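Local coordinates for protein type-2Ba cytolytic delta-endotoxin (Bacillus thuringiensis serovar israelensis, PDB 2RCI) that probably kills the larvae of dipteran insects by making pores in the epithelial cell membrane of their midgut, at residues I160-Q165 with D176-E181; I72-M77 with I172-S177; Q65-Q70 with V182-L187. All coordinates share one frame; numbering follows the deposited sequence.

Contact 1. Residues I160-Q165 with D176-E181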
ATOM      1  N   ILE A 160       1.792   5.656  -9.919  1.00 19.59           N
ATOM      2  CA  ILE A 160       1.464   7.071  -9.801  1.00 19.06           C
ATOM      3  C   ILE A 160       2.153   7.857 -10.910  1.00 19.34           C
ATOM      4  O   ILE A 160       3.375   7.762 -11.087  1.00 18.46           O
ATOM      5  CB  ILE A 160       1.848   7.643  -8.423  1.00 19.93           C
ATOM      6  CG1 ILE A 160       1.103   6.885  -7.307  1.00 19.30           C
ATOM      7  CG2 ILE A 160       1.521   9.158  -8.371  1.00 20.10           C
ATOM      8  CD1 ILE A 160       1.771   6.959  -5.933  1.00 19.66           C
ATOM      9  N   THR A 161       1.347   8.613 -11.638  1.00 18.93           N
ATOM     10  CA  THR A 161       1.835   9.557 -12.656  1.00 19.72           C
ATOM     11  C   THR A 161       1.306  10.936 -12.280  1.00 19.19           C
ATOM     12  O   THR A 161       0.125  11.104 -12.026  1.00 19.55           O
ATOM     13  CB  THR A 161       1.331   9.178 -14.039  1.00 20.10           C
ATOM     14  OG1 THR A 161       1.823   7.865 -14.379  1.00 19.48           O
ATOM     15  CG2 THR A 161       1.828  10.220 -15.076  1.00 21.58           C
ATOM     16  N   VAL A 162       2.181  11.928 -12.248  1.00 18.82           N
ATOM     17  CA  VAL A 162       1.765  13.279 -11.828  1.00 18.75           C
ATOM     18  C   VAL A 162       2.437  14.332 -12.715  1.00 19.05           C
ATOM     19  O   VAL A 162       3.597  14.157 -13.105  1.00 19.07           O
ATOM     20  CB  VAL A 162       2.064  13.485 -10.318  1.00 18.84           C
ATOM     21  CG1 VAL A 162       3.520  13.182  -9.984  1.00 19.08           C
ATOM     22  CG2 VAL A 162       1.643  14.889  -9.822  1.00 18.31           C
ATOM     23  N   ASP A 163       1.718  15.407 -13.029  1.00 19.81           N
ATOM     24  CA  ASP A 163       2.240  16.436 -13.952  1.00 20.63           C
ATOM     25  C   ASP A 163       3.188  17.429 -13.288  1.00 21.03           C
ATOM     26  O   ASP A 163       3.082  18.648 -13.500  1.00 20.62           O
ATOM     27  CB  ASP A 163       1.097  17.146 -14.690  1.00 21.02           C
ATOM     28  CG  ASP A 163       0.224  18.024 -13.767  1.00 24.13           C
ATOM     29  OD1 ASP A 163       0.161  17.769 -12.543  1.00 25.94           O
ATOM     30  OD2 ASP A 163      -0.433  18.957 -14.283  1.00 26.91           O
ATOM     31  N   VAL A 164       4.129  16.910 -12.501  1.00 21.10           N
ATOM     32  CA  VAL A 164       5.055  17.732 -11.717  1.00 22.14           C
ATOM     33  C   VAL A 164       6.461  17.197 -11.943  1.00 22.63           C
ATOM     34  O   VAL A 164       6.667  15.995 -11.859  1.00 21.57           O
ATOM     35  CB  VAL A 164       4.733  17.657 -10.203  1.00 22.50           C
ATOM     36  CG1 VAL A 164       5.748  18.424  -9.393  1.00 24.02           C
ATOM     37  CG2 VAL A 164       3.330  18.208  -9.923  1.00 23.80           C
ATOM     38  N   GLN A 165       7.438  18.059 -12.223  1.00 22.84           N
ATOM     39  CA  GLN A 165       8.765  17.500 -12.427  1.00 23.68           C
ATOM     40  C   GLN A 165       9.397  17.073 -11.083  1.00 23.19           C
ATOM     41  O   GLN A 165       9.029  17.599 -10.006  1.00 21.77           O
ATOM     42  CB  GLN A 165       9.602  18.311 -13.445  1.00 25.51           C
ATOM     43  CG  GLN A 165      10.777  19.059 -13.003  1.00 29.59           C
ATOM     44  CD  GLN A 165      11.945  18.179 -12.699  1.00 30.15           C
ATOM     45  OE1 GLN A 165      12.265  17.204 -13.411  1.00 32.30           O
ATOM     46  NE2 GLN A 165      12.600  18.507 -11.624  1.00 31.32           N
ATOM     47  N   ASP A 176      -0.864  21.019  -1.588  1.00 17.71           N
ATOM     48  CA  ASP A 176      -0.637  21.288  -2.998  1.00 19.06           C
ATOM     49  C   ASP A 176      -1.616  20.487  -3.843  1.00 18.68           C
ATOM     50  O   ASP A 176      -2.160  19.481  -3.377  1.00 17.89           O
ATOM     51  CB  ASP A 176       0.793  20.929  -3.399  1.00 18.81           C
ATOM     52  CG  ASP A 176       1.831  21.854  -2.793  1.00 22.47           C
ATOM     53  OD1 ASP A 176       1.653  23.095  -2.841  1.00 24.85           O
ATOM     54  OD2 ASP A 176       2.842  21.333  -2.285  1.00 21.44           O
ATOM     55  N   SER A 177      -1.831  20.945  -5.071  1.00 18.33           N
ATOM     56  CA  SER A 177      -2.666  20.253  -6.040  1.00 18.24           C
ATOM     57  C   SER A 177      -1.836  19.962  -7.288  1.00 19.00           C
ATOM     58  O   SER A 177      -0.911  20.714  -7.633  1.00 19.52           O
ATOM     59  CB  SER A 177      -3.889  21.090  -6.433  1.00 18.83           C
ATOM     60  OG  SER A 177      -4.769  21.326  -5.334  1.00 20.13           O
ATOM     61  N   ALA A 178      -2.181  18.877  -7.959  1.00 19.22           N
ATOM     62  CA  ALA A 178      -1.559  18.536  -9.215  1.00 18.61           C
ATOM     63  C   ALA A 178      -2.464  17.558  -9.921  1.00 19.25           C
ATOM     64  O   ALA A 178      -3.468  17.085  -9.357  1.00 17.47           O
ATOM     65  CB  ALA A 178      -0.159  17.924  -8.996  1.00 18.57           C
ATOM     66  N   ARG A 179      -2.105  17.239 -11.161  1.00 19.67           N
ATOM     67  CA  ARG A 179      -2.906  16.329 -11.938  1.00 20.50           C
ATOM     68  C   ARG A 179      -2.306  14.946 -11.721  1.00 20.03           C
ATOM     69  O   ARG A 179      -1.150  14.679 -12.118  1.00 20.34           O
ATOM     70  CB  ARG A 179      -2.928  16.708 -13.423  1.00 21.41           C
ATOM     71  CG  ARG A 179      -3.845  15.806 -14.227  1.00 24.44           C
ATOM     72  CD  ARG A 179      -4.038  16.302 -15.659  1.00 29.28           C
ATOM     73  NE  ARG A 179      -4.676  15.246 -16.428  1.00 35.68           N
ATOM     74  CZ  ARG A 179      -5.985  15.045 -16.488  1.00 38.26           C
ATOM     75  NH1 ARG A 179      -6.827  15.856 -15.843  1.00 41.69           N
ATOM     76  NH2 ARG A 179      -6.451  14.032 -17.208  1.00 40.85           N
ATOM     77  N   TYR A 180      -3.083  14.124 -11.019  1.00 19.16           N
ATOM     78  CA  TYR A 180      -2.693  12.760 -10.644  1.00 18.49           C
ATOM     79  C   TYR A 180      -3.438  11.714 -11.409  1.00 18.57           C
ATOM     80  O   TYR A 180      -4.678  11.787 -11.575  1.00 18.13           O
ATOM     81  CB  TYR A 180      -2.918  12.481  -9.145  1.00 18.00           C
ATOM     82  CG  TYR A 180      -1.814  12.998  -8.260  1.00 17.56           C
ATOM     83  CD1 TYR A 180      -1.893  14.275  -7.662  1.00 16.03           C
ATOM     84  CD2 TYR A 180      -0.684  12.228  -8.015  1.00 17.34           C
ATOM     85  CE1 TYR A 180      -0.846  14.749  -6.853  1.00 15.37           C
ATOM     86  CE2 TYR A 180       0.339  12.676  -7.203  1.00 16.35           C
ATOM     87  CZ  TYR A 180       0.253  13.943  -6.627  1.00 15.90           C
ATOM     88  OH  TYR A 180       1.280  14.350  -5.822  1.00 15.09           O
ATOM     89  N   GLU A 181      -2.669  10.709 -11.818  1.00 18.65           N
ATOM     90  CA  GLU A 181      -3.212   9.466 -12.298  1.00 19.82           C
ATOM     91  C   GLU A 181      -2.682   8.351 -11.383  1.00 19.09           C
ATOM     92  O   GLU A 181      -1.486   8.095 -11.344  1.00 19.88           O
ATOM     93  CB  GLU A 181      -2.775   9.237 -13.730  1.00 20.97           C
ATOM     94  CG  GLU A 181      -3.533   8.102 -14.355  1.00 24.29           C
ATOM     95  CD  GLU A 181      -3.065   7.788 -15.757  1.00 31.95           C
ATOM     96  OE1 GLU A 181      -2.488   8.696 -16.435  1.00 32.29           O
ATOM     97  OE2 GLU A 181      -3.268   6.618 -16.151  1.00 33.44           O
TER
HETATM   98  O   HOH W   1      -0.682   6.173 -13.203  1.00 36.70           O
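E181 O is the best-held polar atom here, gripped by two hydrogen bonds and one CA-H...O contact. T161 N gives it an almost straight bond of 2.9 Å in the carbonyl plane, a water donates to it, and I160 CA adds the third, weaker hold. The same water also meets T161 OG1, so it links that hydroxyl to E181 O. The return bond, E181 N to T161 O at 2.8 Å, completes an antiparallel hydrogen-bonded pair, and V162 beside Y180 forms the next, non-hydrogen-bonded one. Beyond V162 the strand gives way to an inverse gamma turn centred on D163, and a side chain takes over from the backbone. D163 CG stands between its own backbone N and carbonyl carbon (chi1 68°), which brings OD1 to 2.7 Å from R179 N, met from above the carboxylate plane; D163 N meanwhile donates to R179 O. One aspartate thus bonds both backbone polar groups of R179, whose extended side chain leads away. On the face that carries V162 and Y180 the packing is apolar. V162 CG2, anti to its backbone N, sits over one face of the Y180 ring, 3.7 Å from the centroid, in a CH-pi contact, while I160 CG2 touches the ring edge at CD2 (3.8 Å). V162 CG2 and V164 CG2 both close on A178 CB. Around this antiparallel pair, whose connection carries helix 166-169, L169 of that helix touches V162, V164 and Y180, Y134 and T132 pair with I160 and V162 on the far edge of strand 150-162, and strand 71-73 lies along the other edge of strand 177-192.

Contact 2. Residues I72-M77 with I172-S177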
ATOM      1  N   ILE A  72      -6.318  17.411  -8.368  1.00 17.90           N
ATOM      2  CA  ILE A  72      -6.800  17.156  -7.008  1.00 17.94           C
ATOM      3  C   ILE A  72      -5.799  17.690  -6.006  1.00 16.88           C
ATOM      4  O   ILE A  72      -4.575  17.680  -6.256  1.00 16.71           O
ATOM      5  CB  ILE A  72      -6.994  15.616  -6.772  1.00 17.26           C
ATOM      6  CG1 ILE A  72      -7.856  15.333  -5.529  1.00 17.71           C
ATOM      7  CG2 ILE A  72      -5.637  14.860  -6.791  1.00 18.62           C
ATOM      8  CD1 ILE A  72      -8.445  13.931  -5.586  1.00 17.16           C
ATOM      9  N   GLU A  73      -6.311  18.137  -4.853  1.00 16.94           N
ATOM     10  CA  GLU A  73      -5.422  18.466  -3.768  1.00 15.72           C
ATOM     11  C   GLU A  73      -4.963  17.171  -3.136  1.00 15.74           C
ATOM     12  O   GLU A  73      -5.760  16.227  -2.968  1.00 14.76           O
ATOM     13  CB  GLU A  73      -6.100  19.357  -2.712  1.00 16.73           C
ATOM     14  CG  GLU A  73      -5.123  19.867  -1.671  1.00 16.49           C
ATOM     15  CD  GLU A  73      -5.788  20.806  -0.662  1.00 17.00           C
ATOM     16  OE1 GLU A  73      -6.432  21.780  -1.097  1.00 20.81           O
ATOM     17  OE2 GLU A  73      -5.657  20.560   0.557  1.00 17.78           O
ATOM     18  N   VAL A  74      -3.683  17.147  -2.780  1.00 15.82           N
ATOM     19  CA  VAL A  74      -3.061  15.932  -2.248  1.00 15.72           C
ATOM     20  C   VAL A  74      -3.851  15.442  -1.012  1.00 15.28           C
ATOM     21  O   VAL A  74      -4.151  14.262  -0.907  1.00 14.80           O
ATOM     22  CB  VAL A  74      -1.535  16.106  -1.999  1.00 16.27           C
ATOM     23  CG1 VAL A  74      -0.950  14.927  -1.152  1.00 17.64           C
ATOM     24  CG2 VAL A  74      -0.775  16.192  -3.329  1.00 13.64           C
ATOM     25  N   SER A  75      -4.170  16.337  -0.066  1.00 14.84           N
ATOM     26  CA  SER A  75      -4.990  15.924   1.100  1.00 14.62           C
ATOM     27  C   SER A  75      -6.308  15.226   0.750  1.00 14.57           C
ATOM     28  O   SER A  75      -6.684  14.242   1.377  1.00 13.80           O
ATOM     29  CB  SER A  75      -5.308  17.155   1.964  1.00 14.04           C
ATOM     30  OG  SER A  75      -6.108  18.071   1.217  1.00 16.79           O
ATOM     31  N   VAL A  76      -7.014  15.748  -0.253  1.00 14.25           N
ATOM     32  CA  VAL A  76      -8.310  15.191  -0.694  1.00 14.75           C
ATOM     33  C   VAL A  76      -8.091  13.797  -1.297  1.00 14.60           C
ATOM     34  O   VAL A  76      -8.866  12.862  -1.058  1.00 13.72           O
ATOM     35  CB  VAL A  76      -9.005  16.175  -1.658  1.00 14.59           C
ATOM     36  CG1 VAL A  76     -10.287  15.596  -2.240  1.00 16.48           C
ATOM     37  CG2 VAL A  76      -9.290  17.497  -0.889  1.00 14.54           C
ATOM     38  N   MET A  77      -7.007  13.661  -2.054  1.00 15.05           N
ATOM     39  CA  MET A  77      -6.623  12.362  -2.610  1.00 15.39           C
ATOM     40  C   MET A  77      -6.355  11.327  -1.516  1.00 15.27           C
ATOM     41  O   MET A  77      -6.822  10.184  -1.598  1.00 15.03           O
ATOM     42  CB  MET A  77      -5.387  12.489  -3.499  1.00 15.99           C
ATOM     43  CG  MET A  77      -4.965  11.156  -4.086  1.00 17.44           C
ATOM     44  SD  MET A  77      -3.804  11.352  -5.442  1.00 17.99           S
ATOM     45  CE  MET A  77      -2.500  12.352  -4.718  1.00 20.64           C
ATOM     46  N   ILE A 172       6.571  18.324  -2.596  1.00 19.12           N
ATOM     47  CA  ILE A 172       5.128  18.547  -2.648  1.00 18.78           C
ATOM     48  C   ILE A 172       4.488  18.237  -1.275  1.00 18.64           C
ATOM     49  O   ILE A 172       4.959  17.361  -0.542  1.00 17.75           O
ATOM     50  CB  ILE A 172       4.445  17.738  -3.787  1.00 18.36           C
ATOM     51  CG1 ILE A 172       3.103  18.401  -4.178  1.00 18.51           C
ATOM     52  CG2 ILE A 172       4.261  16.279  -3.414  1.00 19.11           C
ATOM     53  CD1 ILE A 172       2.488  17.846  -5.527  1.00 18.66           C
ATOM     54  N   THR A 173       3.463  19.006  -0.925  1.00 19.30           N
ATOM     55  CA  THR A 173       2.813  18.888   0.399  1.00 18.87           C
ATOM     56  C   THR A 173       1.357  18.473   0.266  1.00 18.01           C
ATOM     57  O   THR A 173       0.787  18.447  -0.837  1.00 18.02           O
ATOM     58  CB  THR A 173       2.871  20.223   1.234  1.00 18.91           C
ATOM     59  OG1 THR A 173       1.926  21.170   0.718  1.00 20.10           O
ATOM     60  CG2 THR A 173       4.311  20.837   1.230  1.00 21.59           C
ATOM     61  N   ILE A 174       0.730  18.170   1.406  1.00 17.19           N
ATOM     62  CA  ILE A 174      -0.661  17.732   1.384  1.00 16.69           C
ATOM     63  C   ILE A 174      -1.609  18.868   0.934  1.00 16.40           C
ATOM     64  O   ILE A 174      -2.714  18.613   0.511  1.00 15.58           O
ATOM     65  CB  ILE A 174      -1.107  17.130   2.741  1.00 17.20           C
ATOM     66  CG1 ILE A 174      -0.949  18.156   3.871  1.00 16.73           C
ATOM     67  CG2 ILE A 174      -0.314  15.880   3.072  1.00 16.16           C
ATOM     68  CD1 ILE A 174      -1.750  17.775   5.133  1.00 17.75           C
ATOM     69  N   LYS A 175      -1.151  20.117   1.017  1.00 17.49           N
ATOM     70  CA  LYS A 175      -1.952  21.270   0.588  1.00 17.75           C
ATOM     71  C   LYS A 175      -1.796  21.661  -0.888  1.00 18.54           C
ATOM     72  O   LYS A 175      -2.549  22.516  -1.389  1.00 17.69           O
ATOM     73  CB  LYS A 175      -1.683  22.483   1.499  1.00 19.45           C
ATOM     74  CG  LYS A 175      -1.877  22.238   2.963  1.00 21.70           C
ATOM     75  CD  LYS A 175      -3.343  21.964   3.336  1.00 24.76           C
ATOM     76  CE  LYS A 175      -3.467  21.676   4.840  1.00 29.65           C
ATOM     77  NZ  LYS A 175      -3.025  22.822   5.715  1.00 29.83           N
ATOM     78  N   ASP A 176      -0.864  21.019  -1.588  1.00 17.71           N
ATOM     79  CA  ASP A 176      -0.637  21.288  -2.998  1.00 19.06           C
ATOM     80  C   ASP A 176      -1.616  20.487  -3.843  1.00 18.68           C
ATOM     81  O   ASP A 176      -2.160  19.481  -3.377  1.00 17.89           O
ATOM     82  CB  ASP A 176       0.793  20.929  -3.399  1.00 18.81           C
ATOM     83  CG  ASP A 176       1.831  21.854  -2.793  1.00 22.47           C
ATOM     84  OD1 ASP A 176       1.653  23.095  -2.841  1.00 24.85           O
ATOM     85  OD2 ASP A 176       2.842  21.333  -2.285  1.00 21.44           O
ATOM     86  N   SER A 177      -1.831  20.945  -5.071  1.00 18.33           N
ATOM     87  CA  SER A 177      -2.666  20.253  -6.040  1.00 18.24           C
ATOM     88  C   SER A 177      -1.836  19.962  -7.288  1.00 19.00           C
ATOM     89  O   SER A 177      -0.911  20.714  -7.633  1.00 19.52           O
ATOM     90  CB  SER A 177      -3.889  21.090  -6.433  1.00 18.83           C
ATOM     91  OG  SER A 177      -4.769  21.326  -5.334  1.00 20.13           O
TER
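Two loop carbonyls take up the N-H groups that begin helix 74-89. V74 N donates to D176 O at 2.9 Å in a nearly straight bond (170°) that runs almost along the C=O axis. S75 N reaches I174 O at 2.8 Å, more bent, but directed onto a lone pair in the carbonyl plane. E73 holds the N-cap position, and its own O accepts from M77 N as the helix starts. Its side chain, with CG anti to the backbone N, passes over the loop so that CG lies 3.4 Å from D176 O, and its extended chain carries the carboxylate alongside the first turn of the helix, where S75 OG, set in the crowded position between N and carbonyl carbon (chi1 64°), donates to E73 OE2 at 2.6 Å from above the carboxylate plane. A carboxylate at a helix N-terminus would probably be stabilised there as the charged form. The receiving loop is itself a type I beta turn from T173 to D176, closed by D176 N to T173 O and overlapping an ST turn in which T173 OG1 accepts from K175 N. D176 OD2 takes T173 N at 2.8 Å through its anti lone pair, with a weak second bond from T173 OG1, so the acid braces the turn whose carbonyls face the helix. Past it, S177 pairs with E73 across a non-hydrogen-bonded bridge, and S177 OG comes within 3.3 Å of E73 CA. V74 points into the turn: CB is 3.5 Å from T173 O, and its methyls reach loosely toward I172 and I174. V74 also touches Y180 of strand 177-192 and F110 of helix 96-110.

Contact 3. Residues Q65-Q70 with V182-L187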
ATOM      1  N   GLN A  65      -7.477  -1.303 -10.255  1.00 19.13           N
ATOM      2  CA  GLN A  65      -7.972  -0.302 -11.198  1.00 19.14           C
ATOM      3  C   GLN A  65      -7.483   1.082 -10.845  1.00 19.46           C
ATOM      4  O   GLN A  65      -6.964   1.317  -9.752  1.00 18.10           O
ATOM      5  CB  GLN A  65      -9.501  -0.278 -11.182  1.00 20.36           C
ATOM      6  CG  GLN A  65     -10.071   0.279  -9.862  1.00 22.18           C
ATOM      7  CD  GLN A  65     -11.561   0.486  -9.927  1.00 26.72           C
ATOM      8  OE1 GLN A  65     -12.315  -0.474  -9.937  1.00 30.22           O
ATOM      9  NE2 GLN A  65     -11.991   1.737  -9.976  1.00 30.24           N
ATOM     10  N   SER A  66      -7.716   2.017 -11.768  1.00 19.01           N
ATOM     11  CA  SER A  66      -7.413   3.422 -11.509  1.00 18.65           C
ATOM     12  C   SER A  66      -8.398   3.984 -10.485  1.00 18.53           C
ATOM     13  O   SER A  66      -9.596   3.672 -10.503  1.00 17.84           O
ATOM     14  CB  SER A  66      -7.450   4.191 -12.830  1.00 19.10           C
ATOM     15  OG  SER A  66      -6.379   3.734 -13.659  1.00 21.49           O
ATOM     16  N   VAL A  67      -7.883   4.813  -9.581  1.00 18.29           N
ATOM     17  CA  VAL A  67      -8.693   5.319  -8.491  1.00 18.20           C
ATOM     18  C   VAL A  67      -8.707   6.835  -8.443  1.00 18.87           C
ATOM     19  O   VAL A  67      -9.602   7.429  -7.842  1.00 18.78           O
ATOM     20  CB  VAL A  67      -8.275   4.720  -7.092  1.00 17.84           C
ATOM     21  CG1 VAL A  67      -8.590   3.223  -7.010  1.00 17.69           C
ATOM     22  CG2 VAL A  67      -6.801   5.029  -6.746  1.00 17.90           C
ATOM     23  N   ILE A  68      -7.719   7.456  -9.086  1.00 19.02           N
ATOM     24  CA  ILE A  68      -7.700   8.914  -9.261  1.00 19.79           C
ATOM     25  C   ILE A  68      -7.232   9.212 -10.675  1.00 20.85           C
ATOM     26  O   ILE A  68      -6.261   8.601 -11.144  1.00 20.39           O
ATOM     27  CB  ILE A  68      -6.646   9.607  -8.344  1.00 19.94           C
ATOM     28  CG1 ILE A  68      -6.816   9.236  -6.850  1.00 20.29           C
ATOM     29  CG2 ILE A  68      -6.600  11.134  -8.604  1.00 18.67           C
ATOM     30  CD1 ILE A  68      -7.981   9.939  -6.136  1.00 19.66           C
ATOM     31  N   HIS A  69      -7.894  10.168 -11.325  1.00 21.55           N
ATOM     32  CA  HIS A  69      -7.428  10.681 -12.615  1.00 22.42           C
ATOM     33  C   HIS A  69      -7.953  12.075 -12.843  1.00 21.89           C
ATOM     34  O   HIS A  69      -8.909  12.283 -13.623  1.00 21.15           O
ATOM     35  CB  HIS A  69      -7.837   9.773 -13.771  1.00 23.76           C
ATOM     36  CG  HIS A  69      -7.009   9.978 -15.001  1.00 28.61           C
ATOM     37  ND1 HIS A  69      -6.801   8.983 -15.934  1.00 32.08           N
ATOM     38  CD2 HIS A  69      -6.296  11.048 -15.426  1.00 32.33           C
ATOM     39  CE1 HIS A  69      -6.024   9.444 -16.899  1.00 33.38           C
ATOM     40  NE2 HIS A  69      -5.698  10.692 -16.612  1.00 35.31           N
ATOM     41  N   GLN A  70      -7.342  13.030 -12.141  1.00 19.94           N
ATOM     42  CA  GLN A  70      -7.794  14.413 -12.187  1.00 20.64           C
ATOM     43  C   GLN A  70      -6.820  15.333 -11.492  1.00 20.11           C
ATOM     44  O   GLN A  70      -5.878  14.882 -10.834  1.00 18.31           O
ATOM     45  CB  GLN A  70      -9.135  14.542 -11.444  1.00 21.27           C
ATOM     46  CG  GLN A  70      -9.037  14.099  -9.963  1.00 21.18           C
ATOM     47  CD  GLN A  70     -10.340  14.327  -9.211  1.00 22.68           C
ATOM     48  OE1 GLN A  70     -11.175  13.413  -9.098  1.00 23.54           O
ATOM     49  NE2 GLN A  70     -10.519  15.542  -8.672  1.00 23.29           N
ATOM     50  N   VAL A 182      -3.568   7.712 -10.634  1.00 18.92           N
ATOM     51  CA  VAL A 182      -3.164   6.713  -9.652  1.00 18.73           C
ATOM     52  C   VAL A 182      -3.906   5.397  -9.890  1.00 18.61           C
ATOM     53  O   VAL A 182      -5.158   5.375  -9.871  1.00 18.59           O
ATOM     54  CB  VAL A 182      -3.470   7.221  -8.201  1.00 19.39           C
ATOM     55  CG1 VAL A 182      -3.134   6.111  -7.162  1.00 19.84           C
ATOM     56  CG2 VAL A 182      -2.699   8.496  -7.927  1.00 18.24           C
ATOM     57  N   LYS A 183      -3.146   4.333 -10.157  1.00 19.71           N
ATOM     58  CA  LYS A 183      -3.686   2.972 -10.302  1.00 21.05           C
ATOM     59  C   LYS A 183      -3.341   2.230  -9.013  1.00 20.11           C
ATOM     60  O   LYS A 183      -2.240   2.339  -8.505  1.00 20.46           O
ATOM     61  CB  LYS A 183      -3.088   2.207 -11.498  1.00 20.86           C
ATOM     62  CG  LYS A 183      -3.904   0.947 -11.767  1.00 25.06           C
ATOM     63  CD  LYS A 183      -3.451   0.074 -12.947  1.00 24.36           C
ATOM     64  CE  LYS A 183      -4.479  -1.063 -13.101  1.00 29.93           C
ATOM     65  NZ  LYS A 183      -4.503  -1.709 -14.443  1.00 30.61           N
ATOM     66  N   MET A 184      -4.321   1.521  -8.475  1.00 19.68           N
ATOM     67  CA  MET A 184      -4.157   0.812  -7.227  1.00 20.51           C
ATOM     68  C   MET A 184      -4.391  -0.667  -7.441  1.00 19.27           C
ATOM     69  O   MET A 184      -5.381  -1.055  -8.053  1.00 18.77           O
ATOM     70  CB  MET A 184      -5.203   1.327  -6.251  1.00 21.02           C
ATOM     71  CG  MET A 184      -5.043   0.844  -4.842  1.00 23.57           C
ATOM     72  SD  MET A 184      -6.168   1.829  -3.853  1.00 23.71           S
ATOM     73  CE  MET A 184      -5.958   1.055  -2.252  1.00 24.30           C
ATOM     74  N   LYS A 185      -3.505  -1.483  -6.883  1.00 18.60           N
ATOM     75  CA  LYS A 185      -3.665  -2.927  -6.847  1.00 18.78           C
ATOM     76  C   LYS A 185      -3.489  -3.341  -5.395  1.00 18.81           C
ATOM     77  O   LYS A 185      -2.456  -3.068  -4.779  1.00 19.09           O
ATOM     78  CB  LYS A 185      -2.601  -3.613  -7.700  1.00 18.91           C
ATOM     79  CG  LYS A 185      -2.720  -3.346  -9.194  1.00 21.14           C
ATOM     80  CD  LYS A 185      -1.458  -3.786  -9.925  1.00 24.39           C
ATOM     81  CE  LYS A 185      -1.685  -3.801 -11.427  1.00 28.98           C
ATOM     82  NZ  LYS A 185      -0.396  -4.138 -12.091  1.00 33.08           N
ATOM     83  N   ALA A 186      -4.500  -3.994  -4.846  1.00 19.06           N
ATOM     84  CA  ALA A 186      -4.451  -4.364  -3.435  1.00 18.46           C
ATOM     85  C   ALA A 186      -5.320  -5.602  -3.190  1.00 18.74           C
ATOM     86  O   ALA A 186      -6.279  -5.878  -3.936  1.00 18.11           O
ATOM     87  CB  ALA A 186      -4.931  -3.187  -2.576  1.00 18.03           C
ATOM     88  N   LEU A 187      -4.975  -6.351  -2.153  1.00 17.69           N
ATOM     89  CA  LEU A 187      -5.863  -7.398  -1.669  1.00 17.68           C
ATOM     90  C   LEU A 187      -5.721  -7.499  -0.158  1.00 17.68           C
ATOM     91  O   LEU A 187      -4.655  -7.175   0.386  1.00 18.50           O
ATOM     92  CB  LEU A 187      -5.536  -8.747  -2.336  1.00 17.71           C
ATOM     93  CG  LEU A 187      -4.255  -9.541  -1.959  1.00 18.43           C
ATOM     94  CD1 LEU A 187      -4.293 -10.138  -0.560  1.00 25.71           C
ATOM     95  CD2 LEU A 187      -4.070 -10.697  -2.945  1.00 19.72           C
TER
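A classic beta bulge marks this antiparallel pairing: V67 and I68 together face the single residue V182. V182 O is consequently shared, taking V67 N at 2.8 Å almost along its C=O axis and I68 N in a weak bond of 3.4 Å, while V182 N returns to I68 O on a lone pair in the carbonyl plane. The register moves by one residue between the S66-K183 and I68-V182 pairs. Before the bulge, Q65 and M184 exchange two bonds; M184 N to Q65 O is the straighter at 176°, though it comes from above the carbonyl plane. The short strand 66-69, with chain corners at 65 and 70, thereby joins strand 177-192 of the mixed sheet between strands 57-64 and 71-73. Side chains follow the irregularity. V67 CG1 lies anti to the carbonyl carbon (chi1 -68°), which puts CG2 in the crowded position between N and carbonyl carbon; CG2 crosses V182 obliquely, 3.8 Å from its CG1, and V67 CG1 touches M184 CB at 4.0 Å. I68 and V182 lie side by side, CB to CB 4.0 Å. I84 of helix 74-89 touches V67 and M184. From the other face, the extended K183 chain brings CG to 3.7 Å from Q65 O.

All three contacts share strand 177-192 or the turn that leads into it. Contact 1 and contact 2 have centres about 9 Å apart and hold D176 and S177 in common; I72 N lies 3.0 Å from A178 O, a probable hydrogen bond that carries strand 71-73 onto the strand of contact 1. Contact 3 lies about 14 Å from contact 1 by centres, and Y180 N to Q70 O at 2.9 Å, also a probable hydrogen bond, bridges the two. Contacts 2 and 3, about 16 Å apart, meet through M77, whose SD is 3.9 Å from V182 CG2. Its CE packs on Y180 CD1 at 3.6 Å, so this one methionine touches residues of both strand pairings.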